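Local coordinates for CNPV058 bcl-2 like protein (Canarypox virus, PDB 5WOS) that inhibits apoptosis of the infected host cell as a viral Bcl-2 homolog, interacting with the proapoptotic factors BAK1 and BAX and with other BH3-containing proteins, at residues Phe27-Tyr30 / Asn35-Phe38. Residues are numbered along the deposited sequence; the frame is centred on the assembly and turned at random.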
# COMPACT_ATOMS: atom_id res chain seq x y z
N PHE A 27 6.71 -5.27 -1.46
CA PHE A 27 6.16 -6.45 -0.80
C PHE A 27 7.20 -7.57 -0.76
O PHE A 27 7.44 -8.17 0.29
CB PHE A 27 4.89 -6.91 -1.51
CG PHE A 27 3.69 -6.02 -1.28
CD1 PHE A 27 3.82 -4.79 -0.66
CD2 PHE A 27 2.43 -6.43 -1.68
CE1 PHE A 27 2.72 -3.98 -0.46
CE2 PHE A 27 1.33 -5.63 -1.48
CZ PHE A 27 1.47 -4.40 -0.86
N ILE A 28 7.83 -7.84 -1.91
CA ILE A 28 8.90 -8.83 -1.96
C ILE A 28 9.97 -8.51 -0.92
O ILE A 28 10.33 -9.35 -0.09
CB ILE A 28 9.50 -8.90 -3.37
CG1 ILE A 28 8.48 -9.49 -4.35
CG2 ILE A 28 10.78 -9.72 -3.39
CD1 ILE A 28 8.85 -9.32 -5.80
N GLU A 29 10.49 -7.28 -0.95
CA GLU A 29 11.55 -6.91 -0.02
C GLU A 29 11.08 -7.02 1.42
O GLU A 29 11.84 -7.45 2.30
CB GLU A 29 12.06 -5.50 -0.32
CG GLU A 29 13.19 -5.06 0.62
CD GLU A 29 13.99 -3.88 0.08
OE1 GLU A 29 13.82 -3.52 -1.10
OE2 GLU A 29 14.80 -3.32 0.85
N TYR A 30 9.83 -6.63 1.70
CA TYR A 30 9.36 -6.65 3.07
C TYR A 30 9.11 -8.07 3.57
O TYR A 30 9.25 -8.34 4.77
CB TYR A 30 8.08 -5.83 3.22
CG TYR A 30 7.58 -5.81 4.64
CD1 TYR A 30 8.28 -5.14 5.63
CD2 TYR A 30 6.41 -6.48 4.99
CE1 TYR A 30 7.83 -5.13 6.93
CE2 TYR A 30 5.96 -6.47 6.30
CZ TYR A 30 6.67 -5.79 7.26
OH TYR A 30 6.23 -5.77 8.57
N ASN A 35 17.13 -7.26 -0.60
CA ASN A 35 17.17 -5.97 -1.27
C ASN A 35 16.62 -6.08 -2.69
O ASN A 35 16.95 -7.01 -3.43
CB ASN A 35 18.60 -5.44 -1.30
CG ASN A 35 18.69 -4.08 -1.96
OD1 ASN A 35 17.73 -3.31 -1.98
ND2 ASN A 35 19.86 -3.76 -2.50
N ARG A 36 15.78 -5.12 -3.06
CA ARG A 36 15.17 -5.08 -4.39
C ARG A 36 15.46 -3.77 -5.12
O ARG A 36 14.82 -3.48 -6.13
CB ARG A 36 13.66 -5.30 -4.28
CG ARG A 36 13.28 -6.64 -3.64
CD ARG A 36 13.65 -7.82 -4.52
NE ARG A 36 13.00 -7.78 -5.82
CZ ARG A 36 12.91 -8.81 -6.65
NH1 ARG A 36 13.42 -9.99 -6.32
NH2 ARG A 36 12.29 -8.67 -7.82
N ASN A 37 16.43 -2.99 -4.63
CA ASN A 37 16.74 -1.71 -5.26
C ASN A 37 17.23 -1.87 -6.69
O ASN A 37 17.20 -0.89 -7.45
CB ASN A 37 17.81 -0.97 -4.45
CG ASN A 37 17.35 -0.65 -3.05
OD1 ASN A 37 16.16 -0.51 -2.79
ND2 ASN A 37 18.30 -0.53 -2.14
N PHE A 38 17.70 -3.05 -7.08
CA PHE A 38 18.26 -3.27 -8.41
C PHE A 38 17.36 -4.13 -9.29
O PHE A 38 17.81 -4.59 -10.34
CB PHE A 38 19.65 -3.89 -8.28
CG PHE A 38 20.54 -3.17 -7.32
CD1 PHE A 38 20.89 -1.84 -7.55
CD2 PHE A 38 21.03 -3.80 -6.19
CE1 PHE A 38 21.71 -1.17 -6.66
CE2 PHE A 38 21.86 -3.13 -5.30
CZ PHE A 38 22.20 -1.82 -5.54
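With CG trans to the backbone N (chi1 -179°) and the chain extended beyond it, Glu29 reaches out from its helix to the backbone of the following loop, while Arg36 is bent at its second and third torsions and turns back toward Ile28. The two side chains therefore run past each other in opposite directions, with Glu29 CB packed 3.7 Å from Arg36 CG. Rather than pairing with the guanidinium, the carboxylate takes the main-chain amide: Arg36 N donates to Glu29 OE1 over 3.2 Å, approaching from well above the carboxylate plane at a bent N-H...O angle of 143°. Glu29 OE1 also hydrogen-bonds Tyr46 OH on helix 43-69, so one oxygen links three successive elements of this all-helical Bcl-2 fold at the protein surface: helix 14-32, the loop after it and the next helix. Next to the carboxylate, Asn35 OD1 appears to accept from Asn37 N in an Asx turn that shapes the loop, although the position of this oxygen is doubtful. On the side away from the carboxylate, Arg36 lays CD and its guanidinium against Ile28. Ile28 CG2 lies 3.6 Å from Arg36 CD, and Ile28 CD1 sits over one guanidinium face, 4.0 Å from Arg36 NH2 and displaced toward the rim. Arg36 NE hydrogen-bonds Asn25 OD1, one helical turn before Glu29, which helps to hold the guanidinium beside the helix.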